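PDB 1Y9Z: alkaline serine protease from Pseudoalteromonas sp., which probably cleaves peptide bonds in other proteins as a cold-adapted, subtilisin-like serine endopeptidase. Local coordinates for residues V279-N284 with V308-A313; T265-G270 with I292-A297. One frame throughout, in Å; residues are numbered along the deposited sequence.

Contact 1. Residues V279-N284 with V308-A313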
ATOM      1  N   VAL A 279      -7.474  22.880   6.185  1.00 18.15           N
ATOM      2  CA  VAL A 279      -8.684  22.527   6.915  1.00 18.50           C
ATOM      3  C   VAL A 279      -8.636  21.120   7.492  1.00 18.73           C
ATOM      4  O   VAL A 279      -8.164  20.180   6.847  1.00 17.95           O
ATOM      5  CB  VAL A 279      -9.934  22.656   6.012  1.00 18.33           C
ATOM      6  CG1 VAL A 279      -9.827  21.708   4.826  1.00 18.63           C
ATOM      7  CG2 VAL A 279     -11.193  22.370   6.820  1.00 18.94           C
ATOM      8  N   GLU A 280      -9.120  20.985   8.721  1.00 18.29           N
ATOM      9  CA  GLU A 280      -9.151  19.692   9.381  1.00 18.70           C
ATOM     10  C   GLU A 280     -10.294  18.888   8.780  1.00 17.87           C
ATOM     11  O   GLU A 280     -11.367  19.425   8.505  1.00 18.51           O
ATOM     12  CB  GLU A 280      -9.374  19.866  10.885  1.00 18.95           C
ATOM     13  CG  GLU A 280      -9.392  18.560  11.664  1.00 21.45           C
ATOM     14  CD  GLU A 280      -9.724  18.766  13.128  1.00 23.07           C
ATOM     15  OE1 GLU A 280     -10.832  19.259  13.418  1.00 25.21           O
ATOM     16  OE2 GLU A 280      -8.877  18.438  13.986  1.00 23.63           O
ATOM     17  N   ARG A 281     -10.055  17.601   8.565  1.00 17.68           N
ATOM     18  CA  ARG A 281     -11.073  16.726   8.005  1.00 16.96           C
ATOM     19  C   ARG A 281     -12.221  16.530   8.994  1.00 18.49           C
ATOM     20  O   ARG A 281     -11.994  16.257  10.173  1.00 18.84           O
ATOM     21  CB  ARG A 281     -10.456  15.367   7.652  1.00 17.07           C
ATOM     22  CG  ARG A 281     -11.466  14.316   7.214  1.00 16.49           C
ATOM     23  CD  ARG A 281     -10.782  13.011   6.827  1.00 15.13           C
ATOM     24  NE  ARG A 281      -9.941  13.178   5.643  1.00 14.83           N
ATOM     25  CZ  ARG A 281      -8.624  12.999   5.618  1.00 14.30           C
ATOM     26  NH1 ARG A 281      -7.967  12.639   6.713  1.00 13.72           N
ATOM     27  NH2 ARG A 281      -7.957  13.194   4.489  1.00 14.07           N
ATOM     28  N   VAL A 282     -13.449  16.690   8.510  1.00 18.52           N
ATOM     29  CA  VAL A 282     -14.631  16.500   9.344  1.00 20.03           C
ATOM     30  C   VAL A 282     -15.252  15.174   8.931  1.00 19.88           C
ATOM     31  O   VAL A 282     -15.737  15.028   7.809  1.00 20.33           O
ATOM     32  CB  VAL A 282     -15.666  17.628   9.141  1.00 19.73           C
ATOM     33  CG1 VAL A 282     -16.922  17.334   9.953  1.00 21.21           C
ATOM     34  CG2 VAL A 282     -15.069  18.959   9.565  1.00 20.76           C
ATOM     35  N   GLY A 283     -15.230  14.208   9.843  1.00 20.36           N
ATOM     36  CA  GLY A 283     -15.772  12.897   9.543  1.00 20.24           C
ATOM     37  C   GLY A 283     -14.683  12.020   8.956  1.00 20.15           C
ATOM     38  O   GLY A 283     -13.537  12.451   8.831  1.00 19.34           O
ATOM     39  N   ASN A 284     -15.033  10.788   8.601  1.00 19.51           N
ATOM     40  CA  ASN A 284     -14.074   9.858   8.016  1.00 19.03           C
ATOM     41  C   ASN A 284     -14.755   8.871   7.089  1.00 19.16           C
ATOM     42  O   ASN A 284     -15.926   8.535   7.270  1.00 19.94           O
ATOM     43  CB  ASN A 284     -13.320   9.093   9.106  1.00 18.80           C
ATOM     44  CG  ASN A 284     -12.175   9.892   9.691  1.00 18.68           C
ATOM     45  OD1 ASN A 284     -12.160  10.202  10.882  1.00 20.13           O
ATOM     46  ND2 ASN A 284     -11.203  10.231   8.851  1.00 15.17           N
ATOM     47  N   VAL A 308      -6.240  19.247   3.249  1.00 14.57           N
ATOM     48  CA  VAL A 308      -7.052  18.643   4.297  1.00 14.88           C
ATOM     49  C   VAL A 308      -6.164  17.778   5.180  1.00 15.05           C
ATOM     50  O   VAL A 308      -5.425  16.933   4.674  1.00 14.85           O
ATOM     51  CB  VAL A 308      -8.157  17.748   3.698  1.00 14.12           C
ATOM     52  CG1 VAL A 308      -8.948  17.077   4.812  1.00 14.55           C
ATOM     53  CG2 VAL A 308      -9.076  18.573   2.813  1.00 15.41           C
ATOM     54  N   TYR A 309      -6.215  17.992   6.492  1.00 16.11           N
ATOM     55  CA  TYR A 309      -5.413  17.177   7.393  1.00 16.06           C
ATOM     56  C   TYR A 309      -6.292  16.319   8.293  1.00 16.78           C
ATOM     57  O   TYR A 309      -7.420  16.687   8.624  1.00 16.68           O
ATOM     58  CB  TYR A 309      -4.442  18.031   8.227  1.00 18.07           C
ATOM     59  CG  TYR A 309      -5.052  19.010   9.208  1.00 17.89           C
ATOM     60  CD1 TYR A 309      -5.527  20.253   8.789  1.00 17.92           C
ATOM     61  CD2 TYR A 309      -5.091  18.717  10.573  1.00 18.92           C
ATOM     62  CE1 TYR A 309      -6.021  21.185   9.707  1.00 19.08           C
ATOM     63  CE2 TYR A 309      -5.583  19.639  11.497  1.00 18.37           C
ATOM     64  CZ  TYR A 309      -6.043  20.871  11.057  1.00 19.32           C
ATOM     65  OH  TYR A 309      -6.510  21.794  11.969  1.00 20.56           O
ATOM     66  N   SER A 310      -5.766  15.160   8.666  1.00 17.19           N
ATOM     67  CA  SER A 310      -6.487  14.204   9.497  1.00 17.21           C
ATOM     68  C   SER A 310      -6.964  14.726  10.844  1.00 17.63           C
ATOM     69  O   SER A 310      -6.304  15.548  11.482  1.00 17.17           O
ATOM     70  CB  SER A 310      -5.618  12.966   9.727  1.00 17.33           C
ATOM     71  OG  SER A 310      -5.264  12.360   8.496  1.00 16.85           O
ATOM     72  N   ASN A 311      -8.120  14.227  11.271  1.00 17.31           N
ATOM     73  CA  ASN A 311      -8.689  14.595  12.559  1.00 17.72           C
ATOM     74  C   ASN A 311      -8.171  13.594  13.591  1.00 18.77           C
ATOM     75  O   ASN A 311      -7.480  12.637  13.241  1.00 17.46           O
ATOM     76  CB  ASN A 311     -10.219  14.558  12.502  1.00 16.97           C
ATOM     77  CG  ASN A 311     -10.754  13.277  11.893  1.00 16.91           C
ATOM     78  OD1 ASN A 311     -10.418  12.177  12.333  1.00 17.12           O
ATOM     79  ND2 ASN A 311     -11.595  13.415  10.877  1.00 17.99           N
ATOM     80  N   SER A 312      -8.510  13.812  14.858  1.00 19.24           N
ATOM     81  CA  SER A 312      -8.053  12.940  15.936  1.00 20.26           C
ATOM     82  C   SER A 312      -8.587  11.507  15.879  1.00 19.67           C
ATOM     83  O   SER A 312      -7.967  10.593  16.422  1.00 20.28           O
ATOM     84  CB  SER A 312      -8.404  13.559  17.292  1.00 21.38           C
ATOM     85  OG  SER A 312      -9.804  13.716  17.428  1.00 25.24           O
ATOM     86  N   ALA A 313      -9.730  11.311  15.229  1.00 19.22           N
ATOM     87  CA  ALA A 313     -10.324   9.979  15.114  1.00 19.11           C
ATOM     88  C   ALA A 313      -9.437   9.036  14.296  1.00 19.11           C
ATOM     89  O   ALA A 313      -9.259   7.870  14.651  1.00 19.11           O
ATOM     90  CB  ALA A 313     -11.704  10.080  14.481  1.00 20.19           C
TER
HETATM   91  O   HOH W   1      -5.027  12.311   5.741  1.00 15.24           O
HETATM   92  O   HOH W   2      -8.847  11.664   9.418  1.00 15.86           O

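Contact 2. Residues T265-G270 with I292-A297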
ATOM      1  N   THR A 265     -19.559  21.422  13.728  1.00 36.03           N
ATOM      2  CA  THR A 265     -19.799  20.888  12.393  1.00 36.33           C
ATOM      3  C   THR A 265     -19.776  22.029  11.381  1.00 35.79           C
ATOM      4  O   THR A 265     -19.931  21.814  10.178  1.00 35.83           O
ATOM      5  CB  THR A 265     -21.165  20.184  12.305  1.00 36.85           C
ATOM      6  OG1 THR A 265     -22.210  21.133  12.555  1.00 37.70           O
ATOM      7  CG2 THR A 265     -21.252  19.061  13.329  1.00 37.81           C
ATOM      8  N   SER A 266     -19.579  23.245  11.882  1.00 35.12           N
ATOM      9  CA  SER A 266     -19.537  24.430  11.034  1.00 33.98           C
ATOM     10  C   SER A 266     -18.100  24.828  10.732  1.00 32.92           C
ATOM     11  O   SER A 266     -17.178  24.468  11.465  1.00 32.34           O
ATOM     12  CB  SER A 266     -20.251  25.594  11.723  1.00 34.86           C
ATOM     13  OG  SER A 266     -19.587  25.956  12.922  1.00 35.40           O
ATOM     14  N   PHE A 267     -17.915  25.577   9.650  1.00 31.54           N
ATOM     15  CA  PHE A 267     -16.588  26.026   9.256  1.00 30.61           C
ATOM     16  C   PHE A 267     -16.472  27.544   9.285  1.00 30.74           C
ATOM     17  O   PHE A 267     -17.390  28.256   8.876  1.00 30.91           O
ATOM     18  CB  PHE A 267     -16.246  25.533   7.847  1.00 28.89           C
ATOM     19  CG  PHE A 267     -16.268  24.040   7.698  1.00 26.68           C
ATOM     20  CD1 PHE A 267     -17.471  23.357   7.561  1.00 26.30           C
ATOM     21  CD2 PHE A 267     -15.082  23.315   7.686  1.00 26.24           C
ATOM     22  CE1 PHE A 267     -17.492  21.973   7.409  1.00 25.53           C
ATOM     23  CE2 PHE A 267     -15.092  21.932   7.535  1.00 24.76           C
ATOM     24  CZ  PHE A 267     -16.299  21.259   7.395  1.00 24.32           C
ATOM     25  N   SER A 268     -15.338  28.028   9.776  1.00 31.17           N
ATOM     26  CA  SER A 268     -15.068  29.458   9.846  1.00 32.15           C
ATOM     27  C   SER A 268     -13.923  29.739   8.881  1.00 32.07           C
ATOM     28  O   SER A 268     -12.797  30.008   9.297  1.00 32.31           O
ATOM     29  CB  SER A 268     -14.665  29.855  11.269  1.00 32.98           C
ATOM     30  OG  SER A 268     -14.400  31.244  11.357  1.00 33.96           O
ATOM     31  N   CYS A 269     -14.223  29.662   7.588  1.00 32.79           N
ATOM     32  CA  CYS A 269     -13.226  29.886   6.548  1.00 32.54           C
ATOM     33  C   CYS A 269     -12.930  31.359   6.296  1.00 32.69           C
ATOM     34  O   CYS A 269     -11.772  31.750   6.134  1.00 31.90           O
ATOM     35  CB  CYS A 269     -13.683  29.251   5.233  1.00 32.88           C
ATOM     36  SG  CYS A 269     -13.797  27.431   5.186  1.00 32.59           S
ATOM     37  N   GLY A 270     -13.976  32.176   6.259  1.00 32.44           N
ATOM     38  CA  GLY A 270     -13.789  33.589   5.993  1.00 32.54           C
ATOM     39  C   GLY A 270     -13.565  33.758   4.503  1.00 32.10           C
ATOM     40  O   GLY A 270     -14.233  33.107   3.701  1.00 32.04           O
ATOM     41  N   ILE A 292     -15.554  15.458   0.875  1.00 17.40           N
ATOM     42  CA  ILE A 292     -16.078  16.639   0.194  1.00 18.41           C
ATOM     43  C   ILE A 292     -16.527  17.775   1.119  1.00 19.22           C
ATOM     44  O   ILE A 292     -16.520  18.941   0.725  1.00 18.92           O
ATOM     45  CB  ILE A 292     -17.264  16.254  -0.728  1.00 18.17           C
ATOM     46  CG1 ILE A 292     -17.711  17.466  -1.552  1.00 19.85           C
ATOM     47  CG2 ILE A 292     -18.423  15.724   0.104  1.00 18.81           C
ATOM     48  CD1 ILE A 292     -16.654  17.982  -2.512  1.00 18.94           C
ATOM     49  N   ASN A 293     -16.910  17.448   2.347  1.00 20.42           N
ATOM     50  CA  ASN A 293     -17.372  18.477   3.274  1.00 20.98           C
ATOM     51  C   ASN A 293     -16.320  19.523   3.632  1.00 20.57           C
ATOM     52  O   ASN A 293     -16.527  20.714   3.397  1.00 20.36           O
ATOM     53  CB  ASN A 293     -17.934  17.824   4.537  1.00 23.51           C
ATOM     54  CG  ASN A 293     -19.157  16.979   4.246  1.00 25.76           C
ATOM     55  OD1 ASN A 293     -20.097  17.439   3.597  1.00 28.15           O
ATOM     56  ND2 ASN A 293     -19.152  15.741   4.721  1.00 27.83           N
ATOM     57  N   SER A 294     -15.196  19.090   4.197  1.00 19.57           N
ATOM     58  CA  SER A 294     -14.134  20.028   4.556  1.00 19.29           C
ATOM     59  C   SER A 294     -13.538  20.648   3.298  1.00 18.72           C
ATOM     60  O   SER A 294     -13.215  21.836   3.268  1.00 18.67           O
ATOM     61  CB  SER A 294     -13.026  19.320   5.345  1.00 20.03           C
ATOM     62  OG  SER A 294     -13.454  18.978   6.653  1.00 18.33           O
ATOM     63  N   THR A 295     -13.399  19.835   2.257  1.00 18.37           N
ATOM     64  CA  THR A 295     -12.833  20.294   0.996  1.00 18.10           C
ATOM     65  C   THR A 295     -13.666  21.410   0.371  1.00 18.62           C
ATOM     66  O   THR A 295     -13.128  22.443  -0.025  1.00 18.83           O
ATOM     67  CB  THR A 295     -12.721  19.132  -0.012  1.00 16.64           C
ATOM     68  OG1 THR A 295     -11.975  18.061   0.580  1.00 17.05           O
ATOM     69  CG2 THR A 295     -12.012  19.589  -1.283  1.00 17.30           C
ATOM     70  N   LYS A 296     -14.978  21.202   0.289  1.00 19.46           N
ATOM     71  CA  LYS A 296     -15.867  22.198  -0.303  1.00 20.64           C
ATOM     72  C   LYS A 296     -15.958  23.471   0.533  1.00 21.27           C
ATOM     73  O   LYS A 296     -16.125  24.561  -0.014  1.00 20.83           O
ATOM     74  CB  LYS A 296     -17.265  21.609  -0.507  1.00 22.59           C
ATOM     75  CG  LYS A 296     -18.221  22.537  -1.240  1.00 24.37           C
ATOM     76  CD  LYS A 296     -19.548  21.852  -1.523  1.00 26.60           C
ATOM     77  CE  LYS A 296     -20.491  22.771  -2.280  1.00 27.93           C
ATOM     78  NZ  LYS A 296     -21.774  22.087  -2.603  1.00 30.01           N
ATOM     79  N   ALA A 297     -15.855  23.337   1.852  1.00 21.22           N
ATOM     80  CA  ALA A 297     -15.916  24.503   2.727  1.00 22.06           C
ATOM     81  C   ALA A 297     -14.835  25.480   2.278  1.00 22.22           C
ATOM     82  O   ALA A 297     -15.061  26.687   2.184  1.00 22.83           O
ATOM     83  CB  ALA A 297     -15.681  24.087   4.172  1.00 20.84           C
TER

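Contact 1. Residues V279-N284 with V308-A313
ND2 of N311 serves three oxygens of the 281-284 loop. Its straightest bond goes to R281 O, 3.0 Å with 167° at the hydrogen; R281 O lies in the amide plane of N311, whereas ND2 stands above the plane of that carbonyl. A second bond, ND2 to N284 OD1 at 3.3 Å, also keeps close to the N311 amide plane, and a weak one reaches G283 O. The amides of N311 and N284 meet tip to tip with planes 76° apart. A chi1 of 49° puts N311 CG between the backbone N and carbonyl carbon; the amide end comes nearer the 281-284 loop, while OD1 accepts from L314 N. An alanine here would probably leave R281 O, G283 O and N284 OD1 without their common donor, L314 N without its acceptor, and the 281-284 loop less firmly fixed.

The main chains pair as parallel strands: R281 N donates to Y309 O at 2.8 Å, and Y309 N to V279 O at 3.0 Å. V279 and V308 lie side by side on one face of the sheet. R281 CB rests 3.6 Å from V308 CG1, which also lies over one face of the guanidinium. At the guanidinium edge NH1 makes a weak bond to S310 OG, itself hydrogen-bonded to G316 O, and meets two waters, one of which ties NH1 to N284 ND2 and N311 N; NE forms a salt bridge with E291. On the other face of the sheet, E280 CA makes a CH-pi contact with the Y309 ring, 3.7 Å from its centroid. The ring hydroxyl bonds E259, and the E280 carboxylate pairs with R338. Strands 275-280 and 305-309 are the two parallel strands of a beta-alpha-beta unit, connected through helix 291-300.

Contact 2. Residues T265-G270 with I292-A297
The aromatic ring of F267 lies against A297, whose CB stands over one ring face, 3.7 Å from the centroid, in a CH-pi contact offset toward the rim. The CA-CB bond of F267 points toward the helix, and chi1 of -59° sets CG beside the backbone N, anti to the carbonyl carbon. With chi2 at 79° the ring then turns a face, and not its edge, to the alanine methyl. CG and CD2 are the ring atoms nearest to it, each 3.6 Å from A297 CB.

The far end of the ring meets the preceding helical turn. S294 OG lies in the ring plane at the edge, 3.5 Å from F267 CE2, and CZ approaches N293 O obliquely at 4.0 Å. The ring therefore borders a hydroxyl already engaged elsewhere, by a probable hydrogen bond to E280 O at the end of strand 275-280 and weakly by V282 N.

C269 adds the second touch. Its SG, like CG of F267, is set anti to its own carbonyl carbon, and it lies 3.3 Å from A297 O and 4.0 Å from A297 CB. The same sulfur is bonded to C260 in a disulfide, which fixes it to strand 252-263. The methyl of A297 thus has the phenyl face and the sulfur as neighbours, and its small size probably lets the ring come close to the helix.

Strand 266-268 and helix 292-297 run in similar directions, their axes 30° apart and 9.7 Å at closest approach. The strand pairs antiparallel with strand 252-263, and F267 also packs on C260 and V262 of that strand and on V279 and V282, so the ring touches helix 291-300, strands 252-263 and 275-280, and V282 in the loop after the latter.

Overall arrangement
The centres of contacts 1 and 2 are about 11 Å apart, and the chain weaves between them: strand 266-268, strand 275-280, helix 291-300, strand 305-309. They join where V282 N of contact 1 comes 2.9 Å from S294 OG of the helix in contact 2, and where V282 CG2 packs 3.4 Å from F267 CZ. Both involve strands of the curled mixed sheet of what is probably the inserted beta-barrel domain, with helix 291-300 packed on it; their centres lie about 21 Å and 29 Å from the centre of the chain. Neither includes residues of the phenylmethanesulfonic acid pocket, formed by H65, S129, N159, S369 and others, or of the metal sites.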